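Phosphoribosylamine--glycine ligase (Thermotoga maritima, PDB 1VKZ) catalyses the ATP-dependent joining of glycine to 5-phospho-beta-D-ribosylamine, giving glycinamide ribonucleotide in the de novo pathway to IMP. Local coordinates at residues 190-195 / 275-280; 70-75 / 92-97. All blocks are in the same frame, centred on the assembly; numbering follows the deposited sequence.

Interaction 1. Residues 190-195 / 275-280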
# COMPACT_ATOMS: atom_id res chain seq x y z
N GLU A 190 12.09 8.59 16.99
CA GLU A 190 13.16 9.49 16.68
C GLU A 190 13.06 9.78 15.19
O GLU A 190 13.09 8.85 14.38
CB GLU A 190 14.46 8.80 17.04
CG GLU A 190 15.71 9.40 16.44
CD GLU A 190 16.90 8.47 16.56
OE1 GLU A 190 16.80 7.26 16.14
OE2 GLU A 190 17.93 8.97 17.08
N PHE A 191 12.94 11.06 14.83
CA PHE A 191 12.88 11.46 13.42
C PHE A 191 14.22 11.22 12.80
O PHE A 191 15.24 11.49 13.43
CB PHE A 191 12.53 12.91 13.28
CG PHE A 191 12.41 13.38 11.86
CD1 PHE A 191 11.30 13.03 11.09
CD2 PHE A 191 13.39 14.23 11.30
CE1 PHE A 191 11.19 13.48 9.76
CE2 PHE A 191 13.29 14.69 9.98
CZ PHE A 191 12.18 14.33 9.21
N LEU A 192 14.18 10.67 11.59
CA LEU A 192 15.34 10.31 10.80
C LEU A 192 15.43 11.18 9.55
O LEU A 192 14.58 11.11 8.66
CB LEU A 192 15.24 8.84 10.38
CG LEU A 192 15.28 7.86 11.55
CD1 LEU A 192 14.99 6.37 11.16
CD2 LEU A 192 16.61 7.98 12.27
N ALA A 193 16.46 12.02 9.48
CA ALA A 193 16.79 12.64 8.23
C ALA A 193 16.99 11.52 7.21
O ALA A 193 17.53 10.45 7.53
CB ALA A 193 18.03 13.43 8.37
N GLY A 194 16.51 11.75 5.99
CA GLY A 194 16.82 10.86 4.88
C GLY A 194 15.86 10.92 3.72
O GLY A 194 14.94 11.73 3.69
N ASN A 195 16.08 10.01 2.77
CA ASN A 195 15.17 9.79 1.66
C ASN A 195 14.32 8.56 1.94
O ASN A 195 14.84 7.49 2.22
CB ASN A 195 15.97 9.58 0.38
CG ASN A 195 17.08 10.60 0.24
OD1 ASN A 195 16.94 11.76 0.63
ND2 ASN A 195 18.21 10.17 -0.32
N MSE A 275 13.46 4.33 5.36
CA MSE A 275 14.11 5.61 5.39
C MSE A 275 15.60 5.30 5.24
O MSE A 275 16.18 4.63 6.10
CB MSE A 275 13.85 6.31 6.73
CG MSE A 275 14.43 7.69 6.82
SE MSE A 275 13.69 8.83 5.41
CE MSE A 275 12.02 9.45 6.38
N LEU A 276 16.21 5.78 4.17
CA LEU A 276 17.64 5.64 4.00
C LEU A 276 18.24 6.78 4.75
O LEU A 276 17.97 7.92 4.43
CB LEU A 276 18.05 5.65 2.52
CG LEU A 276 17.37 4.52 1.71
CD1 LEU A 276 17.70 4.64 0.22
CD2 LEU A 276 17.74 3.10 2.24
N HIS A 277 18.99 6.45 5.79
CA HIS A 277 19.56 7.41 6.70
C HIS A 277 20.99 7.00 6.99
O HIS A 277 21.24 5.88 7.42
CB HIS A 277 18.73 7.44 7.96
CG HIS A 277 19.34 8.22 9.08
ND1 HIS A 277 19.59 9.57 8.98
CD2 HIS A 277 19.74 7.84 10.31
CE1 HIS A 277 20.14 9.99 10.11
NE2 HIS A 277 20.22 8.96 10.94
N ASP A 278 21.93 7.90 6.73
CA ASP A 278 23.36 7.63 6.93
C ASP A 278 23.79 6.25 6.37
O ASP A 278 24.42 5.45 7.08
CB ASP A 278 23.74 7.80 8.41
CG ASP A 278 23.86 9.27 8.82
OD1 ASP A 278 24.75 9.97 8.29
OD2 ASP A 278 23.11 9.82 9.66
N GLY A 279 23.44 5.99 5.11
CA GLY A 279 23.85 4.77 4.40
C GLY A 279 23.00 3.52 4.68
O GLY A 279 23.14 2.51 4.00
N ASP A 280 22.12 3.57 5.67
CA ASP A 280 21.42 2.36 6.10
C ASP A 280 19.94 2.55 6.01
O ASP A 280 19.45 3.63 6.27
CB ASP A 280 21.79 2.01 7.55
CG ASP A 280 23.27 1.72 7.72
OD1 ASP A 280 24.09 2.55 7.28
OD2 ASP A 280 23.70 0.68 8.27
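Asn195 and Leu276 form an antiparallel hydrogen-bonded pair where a loop enters a sheet. Leu276 N gives a nearly straight bond to Asn195 O (2.9 Å, 168°), reaching it from above the carbonyl plane; Asn195 N returns a longer one, 3.3 Å to Leu276 O, lying in the carbonyl plane. Gly194 CA comes within 3.2 Å of the same Leu276 O as a CA-H...O contact, and a side chain at Gly194 would collide with that oxygen. His277, its CG anti to the backbone N (chi1 170°), places its ring beside the loop, where His277 ND1 makes a weak, bent bond of 2.7 Å to Ala193 O. The Leu192 side chain crosses that of His277 at about a right angle, CG anti to its own carbonyl carbon, and sets CD2 over one ring face as a CH-pi contact, 4.1 Å from the centroid. Met275, a selenomethionine, starts with CG anti to the backbone N and then bends at chi2 and chi3, so its chain curls against the loop backbone: Met275 CG meets Leu192 CB at 3.8 Å, Met275 SE lies 3.5 Å from both Gly194 C and Asn195 C, and CE approaches Leu192 O. The 190-195 loop belongs to the predicted ATP-binding span of the ATP-grasp domain. It links strand 186-190 of one antiparallel sheet to strand 195-204 of the next, which pairs with strand 269-277. A type I' turn from His277 to Asp280 carries that strand into 280-287, whose Tyr282 meets the His277 ring and touches Leu192, while Leu284 packs on Met275.

Interaction 2. Residues 70-75 / 92-97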
# COMPACT_ATOMS: atom_id res chain seq x y z
N GLU A 70 -10.29 -24.62 -2.16
CA GLU A 70 -8.84 -24.37 -2.31
C GLU A 70 -8.50 -24.06 -3.75
O GLU A 70 -8.96 -24.73 -4.67
CB GLU A 70 -7.97 -25.50 -1.81
CG GLU A 70 -7.28 -25.15 -0.50
CD GLU A 70 -8.25 -25.13 0.67
OE1 GLU A 70 -9.31 -25.81 0.58
OE2 GLU A 70 -7.93 -24.44 1.67
N GLU A 71 -7.60 -23.10 -3.90
CA GLU A 71 -7.55 -22.13 -5.02
C GLU A 71 -7.45 -20.76 -4.36
O GLU A 71 -7.99 -20.57 -3.30
CB GLU A 71 -8.76 -22.16 -5.94
CG GLU A 71 -9.94 -21.26 -5.63
CD GLU A 71 -11.14 -21.69 -6.47
OE1 GLU A 71 -11.07 -22.79 -7.06
OE2 GLU A 71 -12.17 -20.97 -6.55
N ASP A 72 -6.81 -19.82 -5.02
CA ASP A 72 -6.22 -18.67 -4.35
C ASP A 72 -7.17 -17.56 -3.99
O ASP A 72 -7.94 -17.14 -4.83
CB ASP A 72 -5.07 -18.10 -5.19
CG ASP A 72 -3.93 -17.60 -4.30
OD1 ASP A 72 -4.22 -17.31 -3.12
OD2 ASP A 72 -2.73 -17.50 -4.64
N ILE A 73 -7.06 -17.04 -2.76
CA ILE A 73 -7.69 -15.76 -2.36
C ILE A 73 -6.62 -14.72 -2.05
O ILE A 73 -5.79 -14.93 -1.15
CB ILE A 73 -8.56 -15.88 -1.06
CG1 ILE A 73 -9.45 -17.10 -1.10
CG2 ILE A 73 -9.40 -14.60 -0.82
CD1 ILE A 73 -10.43 -17.09 -2.18
N VAL A 74 -6.66 -13.59 -2.77
CA VAL A 74 -5.69 -12.51 -2.57
C VAL A 74 -6.35 -11.36 -1.82
O VAL A 74 -7.19 -10.66 -2.35
CB VAL A 74 -5.03 -12.01 -3.86
CG1 VAL A 74 -4.20 -10.80 -3.56
CG2 VAL A 74 -4.16 -13.09 -4.52
N ILE A 75 -5.95 -11.17 -0.57
CA ILE A 75 -6.44 -10.03 0.16
C ILE A 75 -5.46 -8.83 0.05
O ILE A 75 -4.24 -9.02 0.15
CB ILE A 75 -6.65 -10.42 1.56
CG1 ILE A 75 -6.56 -9.19 2.45
CG2 ILE A 75 -5.64 -11.49 2.01
CD1 ILE A 75 -7.62 -8.18 2.16
N ASN A 92 -6.66 -20.90 2.28
CA ASN A 92 -6.94 -20.29 0.99
C ASN A 92 -6.36 -18.92 0.70
O ASN A 92 -6.16 -18.49 -0.46
CB ASN A 92 -8.46 -20.03 0.97
CG ASN A 92 -9.12 -20.92 0.08
OD1 ASN A 92 -8.73 -22.06 -0.02
ND2 ASN A 92 -10.13 -20.43 -0.62
N VAL A 93 -6.22 -18.19 1.78
CA VAL A 93 -5.97 -16.77 1.69
C VAL A 93 -4.47 -16.50 1.68
O VAL A 93 -3.74 -16.96 2.54
CB VAL A 93 -6.70 -16.04 2.83
CG1 VAL A 93 -6.42 -14.57 2.79
CG2 VAL A 93 -8.23 -16.35 2.74
N PHE A 94 -4.02 -15.79 0.66
CA PHE A 94 -2.61 -15.59 0.50
C PHE A 94 -2.22 -14.29 1.23
O PHE A 94 -2.01 -13.26 0.64
CB PHE A 94 -2.21 -15.58 -1.00
CG PHE A 94 -0.71 -15.47 -1.22
CD1 PHE A 94 0.16 -16.35 -0.58
CD2 PHE A 94 -0.17 -14.46 -1.99
CE1 PHE A 94 1.53 -16.23 -0.75
CE2 PHE A 94 1.19 -14.35 -2.19
CZ PHE A 94 2.04 -15.24 -1.57
N GLY A 95 -2.17 -14.39 2.54
CA GLY A 95 -1.84 -13.30 3.35
C GLY A 95 -1.74 -13.80 4.74
O GLY A 95 -2.26 -14.83 5.04
N PRO A 96 -1.05 -13.07 5.61
CA PRO A 96 -0.69 -13.61 6.91
C PRO A 96 -1.86 -13.69 7.88
O PRO A 96 -2.82 -12.93 7.75
CB PRO A 96 0.35 -12.61 7.39
CG PRO A 96 -0.03 -11.37 6.77
CD PRO A 96 -0.56 -11.69 5.44
N VAL A 97 -1.76 -14.60 8.85
CA VAL A 97 -2.74 -14.66 9.96
C VAL A 97 -2.75 -13.39 10.80
O VAL A 97 -1.81 -12.63 10.75
CB VAL A 97 -2.50 -15.88 10.90
CG1 VAL A 97 -2.61 -17.19 10.12
CG2 VAL A 97 -1.17 -15.80 11.62
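Two backbone hydrogen bonds join 70-75 to 92-97, both made by Ile73. Ile73 N donates to Asn92 O (2.9 Å) from above the carbonyl plane, and Ile73 O accepts from Phe94 N at 2.7 Å, nearly along the C=O axis. Val93, between the two partners, adds a CA-H...O contact to Ile73 O. Apolar contact follows on the Val93 side: Val93 CG2 rests on Ile73 CB at 3.8 Å, and Val93 CG1 is pressed against Ile75 CG2 at 3.3 Å, tighter than usual carbon packing. Among polar side chains, Asn92 ND2 hydrogen-bonds to Pro69 O and lies 3.4 Å from Ile73 CG1. Asn92 OD1 faces Glu70 OE2 at 3.0 Å, two acceptors that do not bond, the carboxylate and amide planes 78° apart; Glu70 OE2 hydrogen-bonds with Ser91 OG instead. With Asn92 replaced, an alanine here would probably loosen this corner, losing the hydrogen bond from ND2 to Pro69 O and the amide's part of the packing against Ile73. Asp72 OD1 approaches Phe94 CB, while the buried Asp72 OD2 has no polar partner in the model. Phe94 centres an inverse gamma turn, and its ring meets Phe269 edge-to-face. With directions 27° apart and Ile73 bonded to the residues flanking Val93, the pairing follows a parallel pattern, a single bridge beyond strand 73-74, the outer strand of the parallel sheet in the Rossmann-like N domain.

From the N terminus the chain first lays down strands 17-22, 40-43 and 55-56; strand 73-74 then joins the sheet within interaction 2. That contact closes a short local loop: 16 residues, five of them not modelled and the rest without helix or strand, separate 70-75 from 92-97, and the chain goes on into helix 98-105. Interaction 1 opens only after that, in the ATP-grasp region, and closes a much longer excursion of 79 residues containing both helices and strands. The two therefore follow in series, neither nested nor crossed. Interactions 1 and 2 lie on opposite sides of the chain's centre, their centres about 34 Å apart. Interaction 2 extends the edge of the N-domain sheet; interaction 1 joins an inter-sheet loop to an antiparallel ATP-grasp sheet.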